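Local structure of Hth-type dhaklm operon transcriptional activator DHAS (Lactococcus lactis subsp. lactis il1403, 2IU5) at the interface of chains A and B. The protein activates transcription of the dhaKLM operon together with DhaQ in response to dihydroxyacetone, binding as a homodimer to an inverted repeat that partly overlaps the promoter's -35 sequence. Residues are numbered along the deposited sequence; one frame, centred on the assembly and turned at random. Chains: chain A/B, Hth-type dhaklm operon transcriptional activator DHAS.

All three contacts belong to the two-fold dimer interface of DhaS, built mainly by helices 139-163 and 171-183 of both chains, as is usual in the TetR family. Contacts 1 and 2 have C-alpha centres about 10 Å apart and share A:Gln181; contacts 2 and 3, about 8 Å apart, share A:Phe144 and B:Leu177; contacts 1 and 3 are again about 10 Å apart. Contact 1 supplies a hydrogen bond across the dimer, contact 2 lays the C-terminal tail of one chain on helix 171-183 of the other, and contact 3 buries a phenylalanine. Each has a symmetry twin, and together they join the two chains whose N-terminal helix-turn-helix regions read the inverted repeat.

Contact 1: the interface of chains A and B. Residues chain A 149, 152-153, 174, 177-178, 181; chain B 148, 152, 181.
A:Ala152 and B:Tyr148 meet where helix 139-163 of each chain, in regular helical conformation, runs against its copy in the TetR-family dimer interface. The ring of B:Tyr148 is sandwiched by chain A. CB of A:Ala152 sits over the centre of one face, 3.4 Å above the plane, while CD1 of A:Leu177 covers the opposite face nearer the rim. A chi1 of -173° swings the B:Tyr148 ring away from its backbone N and into chain A, and its phenol OH donates to the amide oxygen OD1 of A:Asn149 at 2.7 Å. This bond lies in the carbonyl plane, on a lone pair, with a C=O...O angle of 127°. The same OD1 also accepts from NE2 of A:Gln181 at 2.9 Å. In return ND2 of A:Asn149 donates to OE1 of A:Gln181 at 2.9 Å, so the paired amides fix each other's rotation and present OD1 to the tyrosine. NE2 of A:Gln181 is tied further to the carbonyl O of A:Leu177. Beside the phenol, CG1 of A:Ile153 touches CE1 of B:Tyr148 at 3.7 Å. Towards the C-terminal end, the amides of A:Gln181 and B:Gln181 stack nearly parallel, with NE2 3.7 Å from NE2.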
ATOM      1  N   ASN A 149       2.355  -1.304   8.350  1.00 16.52           N
ATOM      2  CA  ASN A 149       0.941  -1.164   8.643  1.00 16.63           C
ATOM      3  C   ASN A 149       0.253   0.024   7.983  1.00 16.25           C
ATOM      4  O   ASN A 149      -0.907  -0.089   7.578  1.00 18.38           O
ATOM      5  CB  ASN A 149       0.737  -1.237  10.153  1.00 18.29           C
ATOM      6  CG  ASN A 149       0.980  -2.633  10.654  1.00 17.49           C
ATOM      7  OD1 ASN A 149       0.116  -3.485  10.493  1.00 20.16           O
ATOM      8  ND2 ASN A 149       2.140  -2.881  11.246  1.00 19.58           N
ATOM      9  N   ALA A 152      -0.581  -1.086   4.508  1.00 17.61           N
ATOM     10  CA  ALA A 152      -1.713  -2.026   4.510  1.00 17.77           C
ATOM     11  C   ALA A 152      -3.026  -1.287   4.701  1.00 17.07           C
ATOM     12  O   ALA A 152      -3.960  -1.463   3.923  1.00 19.54           O
ATOM     13  CB  ALA A 152      -1.549  -3.065   5.591  1.00 18.56           C
ATOM     14  N   ILE A 153      -3.107  -0.457   5.729  1.00 17.43           N
ATOM     15  CA  ILE A 153      -4.363   0.220   5.990  1.00 17.83           C
ATOM     16  C   ILE A 153      -4.690   1.215   4.875  1.00 18.41           C
ATOM     17  O   ILE A 153      -5.854   1.367   4.504  1.00 19.28           O
ATOM     18  CB  ILE A 153      -4.372   0.869   7.372  1.00 17.41           C
ATOM     19  CG1 ILE A 153      -4.089  -0.178   8.460  1.00 18.74           C
ATOM     20  CG2 ILE A 153      -5.706   1.579   7.565  1.00 19.53           C
ATOM     21  CD1 ILE A 153      -3.641   0.417   9.806  1.00 23.01           C
ATOM     22  N   ILE A 174      -8.617  -4.714  12.219  1.00 17.41           N
ATOM     23  CA  ILE A 174      -7.422  -3.906  12.136  1.00 18.65           C
ATOM     24  C   ILE A 174      -6.800  -3.751  13.518  1.00 19.06           C
ATOM     25  O   ILE A 174      -5.601  -3.941  13.670  1.00 19.34           O
ATOM     26  CB  ILE A 174      -7.665  -2.542  11.462  1.00 20.10           C
ATOM     27  CG1 ILE A 174      -8.072  -2.773   9.995  1.00 20.31           C
ATOM     28  CG2 ILE A 174      -6.409  -1.666  11.597  1.00 19.14           C
ATOM     29  CD1 ILE A 174      -8.752  -1.553   9.348  1.00 22.61           C
ATOM     30  N   LEU A 177      -5.035  -7.017  14.602  1.00 18.72           N
ATOM     31  CA  LEU A 177      -3.785  -7.284  13.912  1.00 17.76           C
ATOM     32  C   LEU A 177      -2.691  -6.332  14.412  1.00 18.06           C
ATOM     33  O   LEU A 177      -1.522  -6.710  14.534  1.00 18.39           O
ATOM     34  CB  LEU A 177      -3.973  -7.170  12.405  1.00 19.52           C
ATOM     35  CG  LEU A 177      -4.952  -8.147  11.738  1.00 20.14           C
ATOM     36  CD1 LEU A 177      -4.907  -7.858  10.231  1.00 23.08           C
ATOM     37  CD2 LEU A 177      -4.586  -9.600  11.974  1.00 21.73           C
ATOM     38  N   LEU A 178      -3.067  -5.090  14.705  1.00 18.36           N
ATOM     39  CA  LEU A 178      -2.044  -4.123  15.136  1.00 18.99           C
ATOM     40  C   LEU A 178      -1.555  -4.503  16.525  1.00 17.81           C
ATOM     41  O   LEU A 178      -0.354  -4.525  16.782  1.00 17.77           O
ATOM     42  CB  LEU A 178      -2.613  -2.702  15.178  1.00 20.05           C
ATOM     43  CG  LEU A 178      -2.875  -2.039  13.823  1.00 20.00           C
ATOM     44  CD1 LEU A 178      -3.626  -0.713  14.030  1.00 22.80           C
ATOM     45  CD2 LEU A 178      -1.576  -1.818  13.023  1.00 22.20           C
ATOM     46  N   GLN A 181       0.898  -7.432  16.610  1.00 17.43           N
ATOM     47  CA  GLN A 181       2.232  -7.106  16.123  1.00 18.00           C
ATOM     48  C   GLN A 181       2.975  -6.325  17.187  1.00 19.12           C
ATOM     49  O   GLN A 181       4.161  -6.575  17.435  1.00 20.99           O
ATOM     50  CB  GLN A 181       2.079  -6.236  14.891  1.00 17.80           C
ATOM     51  CG  GLN A 181       1.668  -7.024  13.679  1.00 18.17           C
ATOM     52  CD  GLN A 181       1.506  -6.088  12.522  1.00 18.51           C
ATOM     53  OE1 GLN A 181       2.487  -5.620  11.974  1.00 21.45           O
ATOM     54  NE2 GLN A 181       0.272  -5.806  12.150  1.00 20.24           N
TER
ATOM     55  N   TYR B 148      -4.563  -7.751   3.710  1.00 13.06           N
ATOM     56  CA  TYR B 148      -3.832  -6.752   4.493  1.00 12.75           C
ATOM     57  C   TYR B 148      -2.334  -6.924   4.340  1.00 11.97           C
ATOM     58  O   TYR B 148      -1.620  -5.978   4.053  1.00 13.21           O
ATOM     59  CB  TYR B 148      -4.226  -6.925   5.951  1.00 11.47           C
ATOM     60  CG  TYR B 148      -3.721  -5.901   6.956  1.00 10.22           C
ATOM     61  CD1 TYR B 148      -4.538  -4.834   7.316  1.00 12.47           C
ATOM     62  CD2 TYR B 148      -2.459  -6.011   7.544  1.00 12.11           C
ATOM     63  CE1 TYR B 148      -4.112  -3.892   8.227  1.00 12.62           C
ATOM     64  CE2 TYR B 148      -2.007  -5.068   8.467  1.00 11.49           C
ATOM     65  CZ  TYR B 148      -2.845  -4.015   8.801  1.00 13.26           C
ATOM     66  OH  TYR B 148      -2.424  -3.071   9.719  1.00 14.55           O
ATOM     67  N   ALA B 152       0.771  -4.858   2.390  1.00 13.17           N
ATOM     68  CA  ALA B 152       1.884  -4.334   3.179  1.00 13.28           C
ATOM     69  C   ALA B 152       3.198  -4.764   2.551  1.00 13.00           C
ATOM     70  O   ALA B 152       4.076  -3.936   2.302  1.00 13.21           O
ATOM     71  CB  ALA B 152       1.790  -4.853   4.596  1.00 13.42           C
ATOM     72  N   GLN B 181       0.531 -12.049  13.876  1.00 15.73           N
ATOM     73  CA  GLN B 181      -0.862 -12.005  13.464  1.00 14.85           C
ATOM     74  C   GLN B 181      -1.523 -13.365  13.413  1.00 18.09           C
ATOM     75  O   GLN B 181      -2.648 -13.517  13.863  1.00 19.24           O
ATOM     76  CB  GLN B 181      -0.995 -11.311  12.110  1.00 14.62           C
ATOM     77  CG  GLN B 181      -0.483  -9.887  12.137  1.00 12.85           C
ATOM     78  CD  GLN B 181      -0.486  -9.280  10.757  1.00 15.05           C
ATOM     79  OE1 GLN B 181      -1.542  -9.104  10.146  1.00 14.85           O
ATOM     80  NE2 GLN B 181       0.710  -8.961  10.257  1.00 14.11           N
TER

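Contact 2: the interface of chains A and B. Residues chain A 144-145, 181, 184-185; chain B 176-177, 180.
The ring of A:Phe185 turns its edge to B:Leu177, whose methyl CD2 lies in the ring plane, 3.9 Å from CE2. The ring of A:Phe144 meets the other methyl of the same leucine, CD1, 3.7 Å from its CE2. The flat amide of A:Gln181 comes at the leucine from another direction: the two side chains cross at about a right angle, and OE1 stands 3.5 Å from CD1 and 3.6 Å from CD2 of B:Leu177. Both leucine branches are therefore engaged, reaching between the aromatic groups and the amide of chain A. With CG of B:Leu177 anti to the carbonyl carbon (chi1 -60°), both methyls fall on the chain A side. Cutting this fork back to an alanine is likely to cost the edge of A:Phe185 the methyl it meets here, take from A:Phe144 one of its several aliphatic neighbours and open a gap beside the A:Gln181 amide. Farther along, A:Ile184 lies against the same helix of chain B with two branches. Its CG2 meets CB of B:Ala180 at 3.6 Å. Its chi1 of 71° sets CG1 between the backbone N and the carbonyl carbon, and from there CD1 reaches CB of B:Asn176 at 3.9 Å. In this TetR-type dimer, A:Ile184 and A:Phe185 belong to the C-terminal tail just beyond helix 171-183, and they pack on B helix 171-183 while A:Phe144 approaches from helix 139-163.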
ATOM      1  N   PHE A 144       9.802   0.316  10.573  1.00 18.77           N
ATOM      2  CA  PHE A 144       9.260  -0.738   9.721  1.00 18.52           C
ATOM      3  C   PHE A 144       7.816  -1.047  10.072  1.00 18.65           C
ATOM      4  O   PHE A 144       6.960  -1.138   9.186  1.00 18.75           O
ATOM      5  CB  PHE A 144      10.090  -2.007   9.833  1.00 17.90           C
ATOM      6  CG  PHE A 144       9.685  -3.073   8.859  1.00 19.96           C
ATOM      7  CD1 PHE A 144      10.195  -3.082   7.570  1.00 21.74           C
ATOM      8  CD2 PHE A 144       8.794  -4.059   9.237  1.00 20.87           C
ATOM      9  CE1 PHE A 144       9.823  -4.065   6.666  1.00 22.16           C
ATOM     10  CE2 PHE A 144       8.418  -5.052   8.328  1.00 23.16           C
ATOM     11  CZ  PHE A 144       8.939  -5.042   7.053  1.00 19.94           C
ATOM     12  N   ILE A 145       7.526  -1.212  11.359  1.00 18.06           N
ATOM     13  CA  ILE A 145       6.155  -1.547  11.766  1.00 18.47           C
ATOM     14  C   ILE A 145       5.190  -0.447  11.303  1.00 18.38           C
ATOM     15  O   ILE A 145       4.060  -0.703  10.835  1.00 18.32           O
ATOM     16  CB  ILE A 145       6.054  -1.795  13.294  1.00 20.54           C
ATOM     17  CG1 ILE A 145       4.611  -2.169  13.651  1.00 25.06           C
ATOM     18  CG2 ILE A 145       6.402  -0.549  14.046  1.00 24.49           C
ATOM     19  CD1 ILE A 145       4.529  -2.999  14.914  1.00 27.47           C
ATOM     20  N   GLN A 181       0.898  -7.432  16.610  1.00 17.43           N
ATOM     21  CA  GLN A 181       2.232  -7.106  16.123  1.00 18.00           C
ATOM     22  C   GLN A 181       2.975  -6.325  17.187  1.00 19.12           C
ATOM     23  O   GLN A 181       4.161  -6.575  17.435  1.00 20.99           O
ATOM     24  CB  GLN A 181       2.079  -6.236  14.891  1.00 17.80           C
ATOM     25  CG  GLN A 181       1.668  -7.024  13.679  1.00 18.17           C
ATOM     26  CD  GLN A 181       1.506  -6.088  12.522  1.00 18.51           C
ATOM     27  OE1 GLN A 181       2.487  -5.620  11.974  1.00 21.45           O
ATOM     28  NE2 GLN A 181       0.272  -5.806  12.150  1.00 20.24           N
ATOM     29  N   ILE A 184       4.669  -8.406  20.262  1.00 20.74           N
ATOM     30  CA  ILE A 184       5.910  -9.185  20.213  1.00 21.43           C
ATOM     31  C   ILE A 184       7.140  -8.351  20.538  1.00 21.73           C
ATOM     32  O   ILE A 184       8.239  -8.892  20.752  1.00 23.20           O
ATOM     33  CB  ILE A 184       6.091  -9.881  18.872  1.00 22.18           C
ATOM     34  CG1 ILE A 184       6.418  -8.847  17.792  1.00 22.93           C
ATOM     35  CG2 ILE A 184       4.857 -10.690  18.559  1.00 23.63           C
ATOM     36  CD1 ILE A 184       6.857  -9.449  16.468  1.00 23.94           C
ATOM     37  N   PHE A 185       6.973  -7.030  20.591  1.00 22.21           N
ATOM     38  CA  PHE A 185       8.081  -6.158  20.939  1.00 22.52           C
ATOM     39  C   PHE A 185       8.082  -5.739  22.406  1.00 23.60           C
ATOM     40  O   PHE A 185       8.954  -4.975  22.825  1.00 23.97           O
ATOM     41  CB  PHE A 185       8.090  -4.914  20.060  1.00 24.20           C
ATOM     42  CG  PHE A 185       8.291  -5.217  18.605  1.00 23.63           C
ATOM     43  CD1 PHE A 185       9.569  -5.374  18.101  1.00 26.67           C
ATOM     44  CD2 PHE A 185       7.202  -5.347  17.756  1.00 24.80           C
ATOM     45  CE1 PHE A 185       9.763  -5.655  16.757  1.00 28.53           C
ATOM     46  CE2 PHE A 185       7.388  -5.626  16.414  1.00 27.69           C
ATOM     47  CZ  PHE A 185       8.673  -5.779  15.924  1.00 26.01           C
TER
ATOM     48  N   ASN B 176       8.314 -12.073  11.372  1.00 16.31           N
ATOM     49  CA  ASN B 176       7.877 -11.849  12.753  1.00 16.59           C
ATOM     50  C   ASN B 176       6.496 -11.209  12.829  1.00 15.92           C
ATOM     51  O   ASN B 176       5.655 -11.631  13.644  1.00 16.44           O
ATOM     52  CB  ASN B 176       8.923 -11.074  13.555  1.00 16.61           C
ATOM     53  CG  ASN B 176      10.164 -11.919  13.838  1.00 19.00           C
ATOM     54  OD1 ASN B 176      10.096 -13.148  13.838  1.00 22.94           O
ATOM     55  ND2 ASN B 176      11.288 -11.266  14.076  1.00 22.26           N
ATOM     56  N   LEU B 177       6.255 -10.200  11.989  1.00 14.97           N
ATOM     57  CA  LEU B 177       4.936  -9.556  11.992  1.00 13.94           C
ATOM     58  C   LEU B 177       3.832 -10.491  11.512  1.00 15.91           C
ATOM     59  O   LEU B 177       2.696 -10.482  12.044  1.00 13.57           O
ATOM     60  CB  LEU B 177       4.927  -8.264  11.156  1.00 13.67           C
ATOM     61  CG  LEU B 177       5.883  -7.141  11.570  1.00 14.03           C
ATOM     62  CD1 LEU B 177       5.717  -5.896  10.676  1.00 15.96           C
ATOM     63  CD2 LEU B 177       5.741  -6.757  13.039  1.00 13.69           C
ATOM     64  N   ALA B 180       3.098 -13.137  14.175  1.00 16.35           N
ATOM     65  CA  ALA B 180       2.402 -12.530  15.322  1.00 16.68           C
ATOM     66  C   ALA B 180       0.900 -12.427  15.096  1.00 15.94           C
ATOM     67  O   ALA B 180       0.084 -12.678  16.000  1.00 16.37           O
ATOM     68  CB  ALA B 180       2.947 -11.138  15.596  1.00 15.31           C
TER

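Contact 3: the interface of chains A and B. Residues chain A 144, 147-148; chain B 156, 170, 173-174, 177.
A:Phe144 and B:Ile156 bury the most surface here, about 111 and 79 Å² respectively, in the helical dimer interface of this TetR-family activator. The phenylalanine, its chi1 of -173° turning it off the backbone N, pushes its ring between B helix 139-163 and the segment running from 168 to 183. CB of B:Gln173 lies over one face, offset toward the rim, 3.7 Å above the plane. The amide of B:Gln173 folds back along the same phenylalanine, its plane inclined 32° to the ring. OE1 of that amide comes 3.5 Å from CD1 of A:Phe144, and NE2 nears CB. The far end of the ring is enclosed by aliphatic groups: CE1 meets CG2 of B:Ile156 at 3.6 Å and CD2 of B:Leu170, while CZ faces CG1 of B:Ile174.

B:Ile156 uses its other branch on the helix that carries the phenylalanine. Its CG1 packs on CA of A:Tyr148 at 3.8 Å, and CD1 lies 3.5 Å from the guanidinium NH1 of A:Arg147. That NH1 also hydrogen-bonds to the O of water 1 at 2.9 Å, in the guanidinium plane; the water in turn bonds to the carbonyl O of B:Ile156, bridging the chains. Next along the helix, CD1 of B:Leu177 covers one face of the A:Tyr148 ring, toward the rim. The site thus sets one stretch of A helix 139-163 into the angle between B helices 139-163 and 171-183.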
ATOM      1  N   PHE A 144       9.802   0.316  10.573  1.00 18.77           N
ATOM      2  CA  PHE A 144       9.260  -0.738   9.721  1.00 18.52           C
ATOM      3  C   PHE A 144       7.816  -1.047  10.072  1.00 18.65           C
ATOM      4  O   PHE A 144       6.960  -1.138   9.186  1.00 18.75           O
ATOM      5  CB  PHE A 144      10.090  -2.007   9.833  1.00 17.90           C
ATOM      6  CG  PHE A 144       9.685  -3.073   8.859  1.00 19.96           C
ATOM      7  CD1 PHE A 144      10.195  -3.082   7.570  1.00 21.74           C
ATOM      8  CD2 PHE A 144       8.794  -4.059   9.237  1.00 20.87           C
ATOM      9  CE1 PHE A 144       9.823  -4.065   6.666  1.00 22.16           C
ATOM     10  CE2 PHE A 144       8.418  -5.052   8.328  1.00 23.16           C
ATOM     11  CZ  PHE A 144       8.939  -5.042   7.053  1.00 19.94           C
ATOM     12  N   ARG A 147       5.600   1.749   8.711  1.00 18.88           N
ATOM     13  CA  ARG A 147       5.463   1.814   7.271  1.00 18.17           C
ATOM     14  C   ARG A 147       4.677   0.612   6.742  1.00 17.96           C
ATOM     15  O   ARG A 147       3.852   0.740   5.830  1.00 18.40           O
ATOM     16  CB  ARG A 147       6.819   1.921   6.616  1.00 18.96           C
ATOM     17  CG  ARG A 147       7.392   3.314   6.842  1.00 22.89           C
ATOM     18  CD  ARG A 147       8.695   3.446   6.070  1.00 24.40           C
ATOM     19  NE  ARG A 147       9.687   2.547   6.627  1.00 26.53           N
ATOM     20  CZ  ARG A 147      10.197   1.503   5.984  1.00 28.73           C
ATOM     21  NH1 ARG A 147       9.797   1.234   4.749  1.00 29.09           N
ATOM     22  NH2 ARG A 147      11.102   0.736   6.576  1.00 28.93           N
ATOM     23  N   TYR A 148       4.946  -0.538   7.338  1.00 16.44           N
ATOM     24  CA  TYR A 148       4.262  -1.777   6.932  1.00 16.34           C
ATOM     25  C   TYR A 148       2.765  -1.639   7.133  1.00 16.06           C
ATOM     26  O   TYR A 148       1.975  -1.842   6.204  1.00 17.72           O
ATOM     27  CB  TYR A 148       4.790  -2.930   7.779  1.00 16.78           C
ATOM     28  CG  TYR A 148       4.348  -4.353   7.433  1.00 16.97           C
ATOM     29  CD1 TYR A 148       5.132  -5.160   6.620  1.00 18.49           C
ATOM     30  CD2 TYR A 148       3.164  -4.867   7.940  1.00 17.26           C
ATOM     31  CE1 TYR A 148       4.736  -6.452   6.314  1.00 18.35           C
ATOM     32  CE2 TYR A 148       2.742  -6.165   7.647  1.00 17.21           C
ATOM     33  CZ  TYR A 148       3.547  -6.941   6.833  1.00 17.42           C
ATOM     34  OH  TYR A 148       3.167  -8.230   6.518  1.00 18.50           O
TER
ATOM     35  N   ILE B 156       6.157  -2.464   0.850  1.00 14.94           N
ATOM     36  CA  ILE B 156       7.416  -2.378   1.561  1.00 16.65           C
ATOM     37  C   ILE B 156       8.557  -2.883   0.689  1.00 16.41           C
ATOM     38  O   ILE B 156       9.659  -2.337   0.717  1.00 16.44           O
ATOM     39  CB  ILE B 156       7.322  -3.180   2.863  1.00 18.25           C
ATOM     40  CG1 ILE B 156       6.519  -2.394   3.893  1.00 20.69           C
ATOM     41  CG2 ILE B 156       8.686  -3.711   3.303  1.00 20.59           C
ATOM     42  CD1 ILE B 156       7.294  -1.241   4.485  1.00 23.25           C
ATOM     43  N   LEU B 170      14.884  -7.615   5.143  1.00 18.22           N
ATOM     44  CA  LEU B 170      13.478  -7.490   5.561  1.00 17.36           C
ATOM     45  C   LEU B 170      12.883  -8.828   5.994  1.00 16.90           C
ATOM     46  O   LEU B 170      11.822  -8.895   6.629  1.00 16.39           O
ATOM     47  CB  LEU B 170      12.628  -6.940   4.404  1.00 18.93           C
ATOM     48  CG  LEU B 170      12.960  -5.564   3.817  1.00 20.58           C
ATOM     49  CD1 LEU B 170      11.925  -5.123   2.793  1.00 21.98           C
ATOM     50  CD2 LEU B 170      13.114  -4.532   4.907  1.00 22.50           C
ATOM     51  N   GLN B 173      11.943  -9.392   9.749  1.00 16.33           N
ATOM     52  CA  GLN B 173      10.971  -8.344  10.098  1.00 17.84           C
ATOM     53  C   GLN B 173       9.575  -8.763   9.605  1.00 16.63           C
ATOM     54  O   GLN B 173       8.582  -8.709  10.340  1.00 17.61           O
ATOM     55  CB  GLN B 173      11.386  -7.039   9.399  1.00 19.13           C
ATOM     56  CG  GLN B 173      12.778  -6.492   9.772  1.00 24.03           C
ATOM     57  CD  GLN B 173      12.779  -4.975   9.955  1.00 28.25           C
ATOM     58  OE1 GLN B 173      13.166  -4.232   9.052  1.00 29.87           O
ATOM     59  NE2 GLN B 173      12.340  -4.512  11.133  1.00 29.62           N
ATOM     60  N   ILE B 174       9.492  -9.187   8.350  1.00 14.71           N
ATOM     61  CA  ILE B 174       8.223  -9.593   7.780  1.00 15.47           C
ATOM     62  C   ILE B 174       7.701 -10.861   8.459  1.00 15.67           C
ATOM     63  O   ILE B 174       6.533 -10.932   8.837  1.00 15.39           O
ATOM     64  CB  ILE B 174       8.341  -9.826   6.254  1.00 13.29           C
ATOM     65  CG1 ILE B 174       8.644  -8.505   5.548  1.00 15.25           C
ATOM     66  CG2 ILE B 174       7.080 -10.490   5.695  1.00 15.29           C
ATOM     67  CD1 ILE B 174       9.119  -8.710   4.116  1.00 18.16           C
ATOM     68  N   LEU B 177       6.255 -10.200  11.989  1.00 14.97           N
ATOM     69  CA  LEU B 177       4.936  -9.556  11.992  1.00 13.94           C
ATOM     70  C   LEU B 177       3.832 -10.491  11.512  1.00 15.91           C
ATOM     71  O   LEU B 177       2.696 -10.482  12.044  1.00 13.57           O
ATOM     72  CB  LEU B 177       4.927  -8.264  11.156  1.00 13.67           C
ATOM     73  CG  LEU B 177       5.883  -7.141  11.570  1.00 14.03           C
ATOM     74  CD1 LEU B 177       5.717  -5.896  10.676  1.00 15.96           C
ATOM     75  CD2 LEU B 177       5.741  -6.757  13.039  1.00 13.69           C
TER
HETATM   76  O   HOH W   1      10.851  -0.364   2.616  1.00 32.84           O